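Local coordinates for (R)-specific secondary-alkylsulfatase (Pseudomonas sp., PDB 4AXH), which hydrolyses secondary alkyl sulfates enantioselectively in a zinc-dependent reaction that inverts configuration, turning (R)-sulfate esters into (S)-alcohols, at residues A[299-305]-A[344-348]. Residue numbers count along the deposited sequence, not the author numbering.
Sequences YLPQFKV and YGDRT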
loop_
_atom_site.group_PDB
_atom_site.type_symbol
_atom_site.label_atom_id
_atom_site.label_comp_id
_atom_site.label_asym_id
_atom_site.label_seq_id
_atom_site.Cartn_x
_atom_site.Cartn_y
_atom_site.Cartn_z
ATOM N N TYR A 299 -22.045 6.095 19.747
ATOM C CA TYR A 299 -23.225 6.949 19.796
ATOM C C TYR A 299 -23.818 6.847 21.211
ATOM O O TYR A 299 -23.714 5.809 21.866
ATOM C CB TYR A 299 -24.237 6.596 18.668
ATOM C CG TYR A 299 -25.559 7.335 18.734
ATOM C CD1 TYR A 299 -25.647 8.683 18.399
ATOM C CD2 TYR A 299 -26.740 6.667 19.058
ATOM C CE1 TYR A 299 -26.868 9.360 18.438
ATOM C CE2 TYR A 299 -27.970 7.326 19.074
ATOM C CZ TYR A 299 -28.029 8.674 18.774
ATOM O OH TYR A 299 -29.239 9.318 18.864
ATOM N N LEU A 300 -24.337 7.957 21.699
ATOM C CA LEU A 300 -24.943 8.046 23.010
ATOM C C LEU A 300 -26.420 8.333 22.821
ATOM O O LEU A 300 -26.821 9.505 22.721
ATOM C CB LEU A 300 -24.250 9.098 23.895
ATOM C CG LEU A 300 -22.784 8.824 24.154
ATOM C CD1 LEU A 300 -22.149 9.957 24.924
ATOM C CD2 LEU A 300 -22.590 7.496 24.864
ATOM N N PRO A 301 -27.243 7.252 22.709
ATOM C CA PRO A 301 -28.689 7.456 22.478
ATOM C C PRO A 301 -29.391 8.348 23.497
ATOM O O PRO A 301 -30.210 9.167 23.091
ATOM C CB PRO A 301 -29.265 6.038 22.353
ATOM C CG PRO A 301 -28.209 5.131 22.830
ATOM C CD PRO A 301 -26.899 5.816 22.748
ATOM N N GLN A 302 -28.987 8.279 24.773
ATOM C CA GLN A 302 -29.558 9.085 25.857
ATOM C C GLN A 302 -29.258 10.558 25.715
ATOM O O GLN A 302 -30.074 11.391 26.125
ATOM C CB GLN A 302 -29.039 8.625 27.226
ATOM C CG GLN A 302 -29.438 7.215 27.641
ATOM C CD GLN A 302 -28.507 6.670 28.703
ATOM O OE1 GLN A 302 -27.433 7.216 29.011
ATOM N NE2 GLN A 302 -28.891 5.561 29.280
ATOM N N PHE A 303 -28.075 10.885 25.171
ATOM C CA PHE A 303 -27.580 12.250 25.049
ATOM C C PHE A 303 -27.790 12.866 23.665
ATOM O O PHE A 303 -27.674 14.092 23.533
ATOM C CB PHE A 303 -26.086 12.272 25.389
ATOM C CG PHE A 303 -25.744 11.986 26.829
ATOM C CD1 PHE A 303 -25.621 10.679 27.284
ATOM C CD2 PHE A 303 -25.467 13.020 27.711
ATOM C CE1 PHE A 303 -25.311 10.417 28.611
ATOM C CE2 PHE A 303 -25.135 12.757 29.038
ATOM C CZ PHE A 303 -25.069 11.457 29.481
ATOM N N LYS A 304 -28.102 12.030 22.644
ATOM C CA LYS A 304 -28.273 12.481 21.253
ATOM C C LYS A 304 -26.957 13.128 20.740
ATOM O O LYS A 304 -26.986 14.142 20.014
ATOM C CB LYS A 304 -29.493 13.430 21.081
ATOM C CG LYS A 304 -30.814 12.731 20.810
ATOM C CD LYS A 304 -31.853 13.719 20.280
ATOM C CE LYS A 304 -32.408 13.293 18.940
ATOM N NZ LYS A 304 -32.606 14.453 18.022
ATOM N N VAL A 305 -25.790 12.553 21.175
ATOM C CA VAL A 305 -24.431 12.982 20.825
ATOM C C VAL A 305 -23.727 11.839 20.109
ATOM O O VAL A 305 -23.947 10.667 20.459
ATOM C CB VAL A 305 -23.561 13.602 21.970
ATOM C CG1 VAL A 305 -24.358 14.469 22.928
ATOM C CG2 VAL A 305 -22.791 12.561 22.735
ATOM N N TYR A 344 -27.017 7.840 12.481
ATOM C CA TYR A 344 -27.075 8.781 13.602
ATOM C C TYR A 344 -27.359 10.231 13.284
ATOM O O TYR A 344 -27.766 10.949 14.194
ATOM C CB TYR A 344 -25.819 8.656 14.499
ATOM C CG TYR A 344 -25.444 7.228 14.823
ATOM C CD1 TYR A 344 -26.280 6.426 15.598
ATOM C CD2 TYR A 344 -24.293 6.653 14.292
ATOM C CE1 TYR A 344 -25.955 5.099 15.874
ATOM C CE2 TYR A 344 -23.959 5.323 14.557
ATOM C CZ TYR A 344 -24.793 4.551 15.352
ATOM O OH TYR A 344 -24.491 3.234 15.594
ATOM N N GLY A 345 -27.166 10.641 12.035
ATOM C CA GLY A 345 -27.362 12.010 11.573
ATOM C C GLY A 345 -28.646 12.696 11.986
ATOM O O GLY A 345 -28.615 13.844 12.428
ATOM N N ASP A 346 -29.781 11.975 11.892
ATOM C CA ASP A 346 -31.106 12.500 12.272
ATOM C C ASP A 346 -31.365 12.473 13.786
ATOM O O ASP A 346 -32.256 13.202 14.252
ATOM C CB ASP A 346 -32.221 11.755 11.534
ATOM C CG ASP A 346 -32.012 11.615 10.031
ATOM O OD1 ASP A 346 -31.519 12.590 9.404
ATOM O OD2 ASP A 346 -32.345 10.536 9.483
ATOM N N ARG A 347 -30.549 11.668 14.547
ATOM C CA ARG A 347 -30.563 11.446 16.013
ATOM C C ARG A 347 -29.427 12.154 16.780
ATOM O O ARG A 347 -29.188 11.819 17.950
ATOM C CB ARG A 347 -30.374 9.968 16.279
ATOM C CG ARG A 347 -31.562 9.103 16.042
ATOM C CD ARG A 347 -31.278 7.753 16.642
ATOM N NE ARG A 347 -30.512 6.836 15.822
ATOM C CZ ARG A 347 -30.194 5.616 16.231
ATOM N NH1 ARG A 347 -30.544 5.203 17.445
ATOM N NH2 ARG A 347 -29.567 4.782 15.419
ATOM N N THR A 348 -28.705 13.091 16.140
ATOM C CA THR A 348 -27.570 13.740 16.795
ATOM C C THR A 348 -27.618 15.234 16.817
ATOM O O THR A 348 -27.842 15.850 15.778
ATOM C CB THR A 348 -26.221 13.104 16.416
ATOM O OG1 THR A 348 -25.182 13.799 17.102
ATOM C CG2 THR A 348 -25.941 13.145 14.951
#
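Y299 lays its ring over that of Y344 in an offset stack. The centroids are 4.6 Å apart and the planes 23° from parallel. Y299 CB also sits over the Y344 face, 3.8 Å from the ring centroid, as a CH-pi contact. At the far end of its ring, Y299 OH donates to R347 O at 2.7 Å, though the hydroxyl is modelled too close to a neighbour to be placed surely. Y299 CE2 lies over one face of the R347 guanidinium, and R347 NH2 is hydrogen-bonded to K343 O. In this metallo-beta-lactamase domain, strands 296-300 and 305-307 form a hairpin with a G1 beta bulge, with K304 and V305 set opposite the single residue L300. The loop after helix 330-344 packs against this hairpin and leads into strand 350-352, which runs parallel to 305-307. Here T348 OG1 gives K304 O a weak hydrogen bond of 3.4 Å, and T348 CA lies 3.3 Å from K304 O as a CA-H...O contact. K304 CG comes within 3.4 Å of R347 O, the same oxygen that Y299 bonds.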